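Local coordinates for protein Nup188 (Myceliophthora thermophila, PDB 4KF8) that probably serves as a scaffold nucleoporin of the nuclear pore complex and shares structural and functional properties with nuclear transport receptors, at residues 212-223 / 284-295; 317-328 / 371-379. One frame throughout, in Å; residues are numbered along the deposited sequence.

Interaction 1. Residues 212-223 / 284-295; sequences YAIWAKGILPLL and VALSEVHSLALL
Glu288 reaches from helix 284-303 to the indole of Trp215 on helix 206-226. Trp215 NE1 donates to Glu288 OE2 over 2.8 Å. The oxygen lies at the ring edge, close to the indole plane, and receives the N-H on its anti lone pair. The carboxylate plane stands nearly perpendicular to the indole, at 88°. CG of Glu288 is anti to its backbone N (chi1 -180°), and the extended chain carries the acid as a knob among Tyr212, Trp215, Ala216 and Leu220. Tyr212 OH lies 3.2 Å from Glu288 OE1 and also near Val284 O; both bonds would be weak. Replacing Glu288 by alanine would take away the carboxylate and is likely to leave the buried indole N-H without its acceptor and a gap beside Leu220 CD1. The two helices of this all-helical C-terminal domain run roughly parallel, their segment axes 34° apart. They pack knobs-into-holes, with Leu220 fitting among Glu288, Ser291, Leu292 and Leu295. Leu220 CD1 touches Glu288 CG at 3.6 Å, its CB lies 3.9 Å from Ser291 CB, and its CD2 meets Leu292 CD2. Leu220 CG also lies over one face of the Trp215 ring. Further along, Leu295 CD1 packs on Leu223 CB at 3.9 Å. In the second shell, Leu248 and Leu242 touch Trp215 from helices 246-254 and 235-242, and Arg255 forms a long, weak ion pair with Glu288 OE2.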
# COMPACT_ATOMS: atom_id res chain seq x y z
N TYR A 212 -9.75 7.77 -1.81
CA TYR A 212 -9.22 7.15 -3.01
C TYR A 212 -7.89 6.47 -2.74
O TYR A 212 -7.60 5.40 -3.28
CB TYR A 212 -9.05 8.18 -4.14
CG TYR A 212 -8.53 7.56 -5.41
CD1 TYR A 212 -9.40 7.04 -6.36
CD2 TYR A 212 -7.17 7.46 -5.66
CE1 TYR A 212 -8.93 6.46 -7.52
CE2 TYR A 212 -6.69 6.88 -6.81
CZ TYR A 212 -7.57 6.38 -7.74
OH TYR A 212 -7.10 5.81 -8.89
N ALA A 213 -7.07 7.11 -1.91
CA ALA A 213 -5.75 6.59 -1.57
C ALA A 213 -5.87 5.27 -0.81
O ALA A 213 -5.08 4.36 -1.02
CB ALA A 213 -4.99 7.61 -0.74
N ILE A 214 -6.86 5.19 0.06
CA ILE A 214 -7.11 3.99 0.85
C ILE A 214 -7.55 2.83 -0.04
O ILE A 214 -7.12 1.69 0.14
CB ILE A 214 -8.16 4.28 1.94
CG1 ILE A 214 -7.59 5.25 2.98
CG2 ILE A 214 -8.61 3.00 2.62
CD1 ILE A 214 -8.60 5.73 3.99
N TRP A 215 -8.39 3.14 -1.02
CA TRP A 215 -8.90 2.15 -1.96
C TRP A 215 -7.85 1.72 -2.99
O TRP A 215 -7.62 0.53 -3.20
CB TRP A 215 -10.16 2.69 -2.64
CG TRP A 215 -10.46 2.11 -4.00
CD1 TRP A 215 -10.10 2.64 -5.21
CD2 TRP A 215 -11.21 0.93 -4.29
NE1 TRP A 215 -10.56 1.85 -6.23
CE2 TRP A 215 -11.25 0.79 -5.70
CE3 TRP A 215 -11.85 -0.04 -3.50
CZ2 TRP A 215 -11.90 -0.27 -6.33
CZ3 TRP A 215 -12.49 -1.09 -4.13
CH2 TRP A 215 -12.52 -1.19 -5.53
N ALA A 216 -7.20 2.70 -3.62
CA ALA A 216 -6.25 2.43 -4.70
C ALA A 216 -4.90 1.91 -4.21
O ALA A 216 -4.36 0.96 -4.78
CB ALA A 216 -6.06 3.67 -5.55
N LYS A 217 -4.37 2.53 -3.17
CA LYS A 217 -3.04 2.22 -2.68
C LYS A 217 -3.07 1.20 -1.53
O LYS A 217 -2.04 0.67 -1.13
CB LYS A 217 -2.35 3.52 -2.23
CG LYS A 217 -0.88 3.41 -1.85
CD LYS A 217 -0.44 4.65 -1.08
CE LYS A 217 0.98 4.52 -0.57
NZ LYS A 217 1.34 5.64 0.36
N GLY A 218 -4.27 0.92 -1.02
CA GLY A 218 -4.41 0.03 0.12
C GLY A 218 -5.27 -1.20 -0.12
O GLY A 218 -4.77 -2.33 -0.13
N ILE A 219 -6.57 -0.99 -0.29
CA ILE A 219 -7.52 -2.09 -0.43
C ILE A 219 -7.21 -3.01 -1.62
O ILE A 219 -7.14 -4.23 -1.47
CB ILE A 219 -8.97 -1.58 -0.54
CG1 ILE A 219 -9.39 -0.89 0.75
CG2 ILE A 219 -9.92 -2.72 -0.85
CD1 ILE A 219 -10.84 -0.44 0.76
N LEU A 220 -7.01 -2.42 -2.79
CA LEU A 220 -6.75 -3.19 -4.01
C LEU A 220 -5.46 -4.03 -3.99
O LEU A 220 -5.49 -5.21 -4.34
CB LEU A 220 -6.81 -2.31 -5.26
CG LEU A 220 -8.15 -1.65 -5.55
CD1 LEU A 220 -8.08 -0.87 -6.85
CD2 LEU A 220 -9.25 -2.69 -5.61
N PRO A 221 -4.31 -3.42 -3.61
CA PRO A 221 -3.12 -4.27 -3.53
C PRO A 221 -3.19 -5.29 -2.40
O PRO A 221 -2.50 -6.31 -2.45
CB PRO A 221 -1.99 -3.27 -3.28
CG PRO A 221 -2.65 -2.09 -2.70
CD PRO A 221 -3.99 -2.01 -3.36
N LEU A 222 -4.02 -5.02 -1.39
CA LEU A 222 -4.30 -6.00 -0.36
C LEU A 222 -5.01 -7.20 -0.96
O LEU A 222 -4.64 -8.34 -0.69
CB LEU A 222 -5.15 -5.38 0.76
CG LEU A 222 -4.44 -4.95 2.04
CD1 LEU A 222 -5.34 -4.10 2.91
CD2 LEU A 222 -3.95 -6.17 2.81
N LEU A 223 -6.03 -6.94 -1.78
CA LEU A 223 -6.82 -8.01 -2.39
C LEU A 223 -5.98 -8.88 -3.33
O LEU A 223 -6.20 -10.09 -3.42
CB LEU A 223 -8.01 -7.43 -3.15
CG LEU A 223 -9.04 -6.66 -2.32
CD1 LEU A 223 -10.19 -6.21 -3.19
CD2 LEU A 223 -9.53 -7.49 -1.15
N VAL A 284 -1.58 6.89 -10.18
CA VAL A 284 -2.34 6.00 -9.31
C VAL A 284 -3.60 5.49 -10.00
O VAL A 284 -4.10 4.41 -9.69
CB VAL A 284 -2.72 6.68 -7.98
CG1 VAL A 284 -1.51 6.78 -7.06
CG2 VAL A 284 -3.34 8.05 -8.23
N ALA A 285 -4.12 6.28 -10.94
CA ALA A 285 -5.32 5.90 -11.68
C ALA A 285 -5.02 4.73 -12.61
O ALA A 285 -5.89 3.92 -12.90
CB ALA A 285 -5.84 7.09 -12.47
N LEU A 286 -3.77 4.66 -13.06
CA LEU A 286 -3.35 3.59 -13.96
C LEU A 286 -3.09 2.30 -13.21
O LEU A 286 -3.28 1.21 -13.75
CB LEU A 286 -2.09 4.01 -14.73
CG LEU A 286 -2.22 5.24 -15.62
CD1 LEU A 286 -0.90 5.56 -16.31
CD2 LEU A 286 -3.32 5.03 -16.64
N SER A 287 -2.66 2.41 -11.96
CA SER A 287 -2.37 1.24 -11.14
C SER A 287 -3.63 0.67 -10.51
O SER A 287 -3.73 -0.53 -10.27
CB SER A 287 -1.36 1.59 -10.04
OG SER A 287 -1.93 2.48 -9.09
N GLU A 288 -4.59 1.55 -10.25
CA GLU A 288 -5.90 1.14 -9.75
C GLU A 288 -6.57 0.24 -10.78
O GLU A 288 -7.02 -0.86 -10.47
CB GLU A 288 -6.78 2.37 -9.50
CG GLU A 288 -8.16 2.04 -8.98
CD GLU A 288 -9.19 3.06 -9.40
OE1 GLU A 288 -8.97 3.75 -10.42
OE2 GLU A 288 -10.23 3.18 -8.71
N VAL A 289 -6.61 0.73 -12.02
CA VAL A 289 -7.16 -0.01 -13.14
C VAL A 289 -6.34 -1.27 -13.41
O VAL A 289 -6.89 -2.31 -13.76
CB VAL A 289 -7.21 0.89 -14.40
CG1 VAL A 289 -7.61 0.09 -15.63
CG2 VAL A 289 -8.17 2.04 -14.18
N HIS A 290 -5.03 -1.17 -13.23
CA HIS A 290 -4.14 -2.31 -13.37
C HIS A 290 -4.48 -3.39 -12.34
O HIS A 290 -4.53 -4.57 -12.67
CB HIS A 290 -2.68 -1.87 -13.22
CG HIS A 290 -1.69 -2.97 -13.43
ND1 HIS A 290 -1.75 -3.84 -14.50
CD2 HIS A 290 -0.61 -3.35 -12.71
CE1 HIS A 290 -0.75 -4.70 -14.43
NE2 HIS A 290 -0.04 -4.42 -13.35
N SER A 291 -4.73 -2.96 -11.11
CA SER A 291 -5.09 -3.88 -10.04
C SER A 291 -6.42 -4.57 -10.32
O SER A 291 -6.53 -5.79 -10.25
CB SER A 291 -5.17 -3.13 -8.70
OG SER A 291 -3.89 -2.75 -8.24
N LEU A 292 -7.43 -3.76 -10.65
CA LEU A 292 -8.76 -4.27 -10.95
C LEU A 292 -8.77 -5.24 -12.13
O LEU A 292 -9.53 -6.21 -12.13
CB LEU A 292 -9.71 -3.11 -11.24
CG LEU A 292 -10.11 -2.26 -10.03
CD1 LEU A 292 -10.85 -1.01 -10.47
CD2 LEU A 292 -10.95 -3.09 -9.09
N ALA A 293 -7.93 -4.97 -13.12
CA ALA A 293 -7.84 -5.83 -14.29
C ALA A 293 -7.34 -7.22 -13.92
O ALA A 293 -7.80 -8.23 -14.46
CB ALA A 293 -6.94 -5.21 -15.35
N LEU A 294 -6.39 -7.27 -12.99
CA LEU A 294 -5.86 -8.54 -12.49
C LEU A 294 -6.88 -9.27 -11.62
O LEU A 294 -7.05 -10.48 -11.74
CB LEU A 294 -4.58 -8.31 -11.69
CG LEU A 294 -3.30 -8.11 -12.52
CD1 LEU A 294 -2.12 -7.84 -11.61
CD2 LEU A 294 -3.06 -9.34 -13.38
N LEU A 295 -7.54 -8.53 -10.73
CA LEU A 295 -8.53 -9.12 -9.84
C LEU A 295 -9.68 -9.77 -10.62
O LEU A 295 -9.98 -10.94 -10.43
CB LEU A 295 -9.07 -8.07 -8.86
CG LEU A 295 -8.07 -7.58 -7.81
CD1 LEU A 295 -8.70 -6.56 -6.87
CD2 LEU A 295 -7.51 -8.75 -7.03

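Interaction 2. Residues 317-328 / 371-379; sequences SGAVLENVEFWL and LEGIRDVLA
Leu378 packs its branches against three residues of helix 317-328. Its CD1 lies 3.7 Å from Val320 CG1, its CB is 3.7 Å from Leu321 CD2, and its CD2 meets Ser317 CB at 3.8 Å. The segment axes are 142° apart, an antiparallel helix pair at the C-terminal end of the all-helical domain. Val324 points at the partner backbone, and its CG1 methyl lies against Leu371 O. Ile374 CG2 reaches Val320 CG1 at 3.9 Å. At the other end Leu328 and Leu371 lie alongside one another, running opposite ways, with Leu328 CG 3.5 Å from Leu371 CD1. Leu371 CG sits between the backbone N and the carbonyl carbon (chi1 48°); with chi2 at 78° this brings CD1 to Leu328. Helix 284-303 backs the buried side through Leu286 and Val289. The polar edge, at Glu325 and Arg375, is looser. There Glu325 OE2 lies 3.3 Å from Arg375 CD but 4.6 Å from Arg375 NE. Arg375 NH2 forms a salt bridge with Asp376 OD1 of its own helix, by charge alone, since no N-H points at the oxygen. The helices are therefore joined mainly by aliphatic packing, and the opposite charges of Glu325 and Arg375 probably add only a modest attraction.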
# COMPACT_ATOMS: atom_id res chain seq x y z
N SER A 317 -14.61 -4.20 -19.03
CA SER A 317 -13.25 -4.37 -19.53
C SER A 317 -13.10 -3.73 -20.90
O SER A 317 -12.05 -3.16 -21.21
CB SER A 317 -12.90 -5.85 -19.63
OG SER A 317 -13.12 -6.52 -18.40
N GLY A 318 -14.15 -3.83 -21.71
CA GLY A 318 -14.13 -3.36 -23.08
C GLY A 318 -13.78 -1.89 -23.22
O GLY A 318 -12.96 -1.52 -24.06
N ALA A 319 -14.40 -1.06 -22.39
CA ALA A 319 -14.13 0.37 -22.41
C ALA A 319 -12.69 0.66 -22.02
O ALA A 319 -12.05 1.53 -22.59
CB ALA A 319 -15.09 1.11 -21.50
N VAL A 320 -12.19 -0.08 -21.03
CA VAL A 320 -10.84 0.12 -20.53
C VAL A 320 -9.78 -0.11 -21.61
O VAL A 320 -8.89 0.72 -21.79
CB VAL A 320 -10.55 -0.80 -19.32
CG1 VAL A 320 -9.09 -0.71 -18.92
CG2 VAL A 320 -11.45 -0.43 -18.16
N LEU A 321 -9.90 -1.22 -22.33
CA LEU A 321 -8.98 -1.55 -23.42
C LEU A 321 -8.87 -0.42 -24.44
O LEU A 321 -7.78 0.03 -24.77
CB LEU A 321 -9.42 -2.84 -24.11
CG LEU A 321 -9.14 -4.15 -23.39
CD1 LEU A 321 -10.36 -5.06 -23.43
CD2 LEU A 321 -7.93 -4.85 -23.99
N GLU A 322 -10.02 0.02 -24.94
CA GLU A 322 -10.08 1.10 -25.92
C GLU A 322 -9.50 2.40 -25.36
O GLU A 322 -8.77 3.11 -26.05
CB GLU A 322 -11.52 1.31 -26.38
CG GLU A 322 -12.14 0.09 -27.05
CD GLU A 322 -13.65 0.21 -27.20
OE1 GLU A 322 -14.23 1.16 -26.63
OE2 GLU A 322 -14.24 -0.63 -27.90
N ASN A 323 -9.83 2.69 -24.10
CA ASN A 323 -9.29 3.87 -23.42
C ASN A 323 -7.77 3.80 -23.32
O ASN A 323 -7.09 4.82 -23.46
CB ASN A 323 -9.90 4.01 -22.02
CG ASN A 323 -11.36 4.39 -22.06
OD1 ASN A 323 -12.01 4.34 -23.11
ND2 ASN A 323 -11.90 4.77 -20.91
N VAL A 324 -7.25 2.60 -23.09
CA VAL A 324 -5.81 2.40 -22.97
C VAL A 324 -5.09 2.66 -24.29
O VAL A 324 -4.07 3.34 -24.33
CB VAL A 324 -5.49 0.98 -22.45
CG1 VAL A 324 -4.06 0.59 -22.81
CG2 VAL A 324 -5.71 0.89 -20.95
N GLU A 325 -5.65 2.12 -25.37
CA GLU A 325 -5.05 2.25 -26.70
C GLU A 325 -4.94 3.71 -27.15
O GLU A 325 -3.93 4.11 -27.73
CB GLU A 325 -5.83 1.44 -27.73
CG GLU A 325 -5.84 -0.07 -27.47
CD GLU A 325 -4.49 -0.72 -27.67
OE1 GLU A 325 -3.58 -0.08 -28.24
OE2 GLU A 325 -4.33 -1.89 -27.26
N PHE A 326 -5.97 4.49 -26.88
CA PHE A 326 -5.98 5.90 -27.28
C PHE A 326 -5.21 6.79 -26.30
O PHE A 326 -5.26 8.02 -26.39
CB PHE A 326 -7.41 6.41 -27.48
CG PHE A 326 -8.06 5.90 -28.74
CD1 PHE A 326 -7.28 5.40 -29.78
CD2 PHE A 326 -9.43 5.93 -28.89
CE1 PHE A 326 -7.87 4.93 -30.94
CE2 PHE A 326 -10.03 5.47 -30.05
CZ PHE A 326 -9.25 4.97 -31.08
N TRP A 327 -4.49 6.16 -25.38
CA TRP A 327 -3.53 6.85 -24.54
C TRP A 327 -2.13 6.35 -24.88
O TRP A 327 -1.14 7.06 -24.67
CB TRP A 327 -3.82 6.62 -23.05
CG TRP A 327 -4.79 7.59 -22.45
CD1 TRP A 327 -6.02 7.30 -21.93
CD2 TRP A 327 -4.62 9.00 -22.31
NE1 TRP A 327 -6.62 8.45 -21.48
CE2 TRP A 327 -5.78 9.51 -21.70
CE3 TRP A 327 -3.59 9.89 -22.64
CZ2 TRP A 327 -5.95 10.86 -21.41
CZ3 TRP A 327 -3.76 11.24 -22.36
CH2 TRP A 327 -4.93 11.71 -21.75
N LEU A 328 -2.06 5.13 -25.40
CA LEU A 328 -0.79 4.54 -25.81
C LEU A 328 -0.30 5.17 -27.11
O LEU A 328 0.90 5.37 -27.29
CB LEU A 328 -0.94 3.03 -25.98
CG LEU A 328 -0.40 2.16 -24.84
CD1 LEU A 328 -0.63 0.68 -25.13
CD2 LEU A 328 1.07 2.44 -24.62
N LEU A 371 -0.22 0.91 -18.10
CA LEU A 371 -1.33 0.70 -19.02
C LEU A 371 -1.00 -0.22 -20.20
O LEU A 371 -1.89 -0.64 -20.93
CB LEU A 371 -1.94 2.03 -19.49
CG LEU A 371 -1.01 3.14 -20.00
CD1 LEU A 371 -0.56 2.88 -21.42
CD2 LEU A 371 -1.68 4.50 -19.90
N GLU A 372 0.28 -0.53 -20.37
CA GLU A 372 0.71 -1.51 -21.36
C GLU A 372 0.41 -2.92 -20.84
O GLU A 372 0.04 -3.81 -21.61
CB GLU A 372 2.20 -1.37 -21.65
CG GLU A 372 2.71 -2.22 -22.80
CD GLU A 372 4.22 -2.13 -22.96
OE1 GLU A 372 4.69 -2.08 -24.12
OE2 GLU A 372 4.93 -2.11 -21.94
N GLY A 373 0.58 -3.10 -19.54
CA GLY A 373 0.29 -4.37 -18.89
C GLY A 373 -1.21 -4.62 -18.78
O GLY A 373 -1.65 -5.77 -18.82
N ILE A 374 -1.98 -3.55 -18.65
CA ILE A 374 -3.43 -3.64 -18.61
C ILE A 374 -3.94 -4.18 -19.94
O ILE A 374 -4.95 -4.88 -20.00
CB ILE A 374 -4.08 -2.27 -18.33
CG1 ILE A 374 -3.51 -1.67 -17.05
CG2 ILE A 374 -5.60 -2.40 -18.24
CD1 ILE A 374 -4.06 -0.30 -16.72
N ARG A 375 -3.22 -3.85 -21.01
CA ARG A 375 -3.54 -4.35 -22.34
C ARG A 375 -3.32 -5.86 -22.42
O ARG A 375 -4.15 -6.59 -22.93
CB ARG A 375 -2.69 -3.63 -23.39
CG ARG A 375 -2.90 -4.12 -24.82
CD ARG A 375 -1.90 -3.47 -25.75
NE ARG A 375 -0.54 -3.54 -25.22
CZ ARG A 375 0.27 -4.58 -25.39
NH1 ARG A 375 -0.14 -5.63 -26.09
NH2 ARG A 375 1.49 -4.56 -24.86
N ASP A 376 -2.18 -6.31 -21.89
CA ASP A 376 -1.82 -7.72 -21.90
C ASP A 376 -2.83 -8.56 -21.12
O ASP A 376 -3.31 -9.58 -21.62
CB ASP A 376 -0.43 -7.93 -21.31
CG ASP A 376 0.65 -7.15 -22.06
OD1 ASP A 376 0.52 -7.00 -23.29
OD2 ASP A 376 1.61 -6.70 -21.40
N VAL A 377 -3.14 -8.12 -19.91
CA VAL A 377 -4.08 -8.83 -19.04
C VAL A 377 -5.45 -9.02 -19.69
O VAL A 377 -5.90 -10.14 -19.90
CB VAL A 377 -4.26 -8.10 -17.70
CG1 VAL A 377 -5.41 -8.70 -16.91
CG2 VAL A 377 -2.97 -8.15 -16.89
N LEU A 378 -6.09 -7.90 -20.02
CA LEU A 378 -7.45 -7.93 -20.56
C LEU A 378 -7.58 -8.66 -21.89
O LEU A 378 -8.68 -9.01 -22.31
CB LEU A 378 -8.00 -6.50 -20.69
CG LEU A 378 -8.25 -5.73 -19.39
CD1 LEU A 378 -8.65 -4.30 -19.69
CD2 LEU A 378 -9.33 -6.42 -18.57
N ALA A 379 -6.44 -8.88 -22.56
CA ALA A 379 -6.43 -9.56 -23.85
C ALA A 379 -6.75 -11.05 -23.70
O ALA A 379 -7.14 -11.71 -24.67
CB ALA A 379 -5.08 -9.38 -24.53

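In the fold
Helix 284-303 joins the two contacts. Its Glu288, Leu292 and Leu295 serve interaction 1, while Leu286, Val289 and Ala293 meet residues of interaction 2. The centres are about 16 Å apart. Val289 CG1 touches Val320 CG1 at 3.7 Å, and Leu286 CD2 touches Leu371 CD2 at 3.7 Å. Ala293 O lies 3.5 Å from Val377 CG1. In the chain, interaction 1 is complete before interaction 2 begins. The centre of interaction 1, a buried contact, is about 9 Å from the chain centre, and that of interaction 2 about 23 Å from it, near the C-terminal end of the model. Helix 246-254 touches both, with Leu249 and Ser252 at interaction 1 and Val253 at interaction 2.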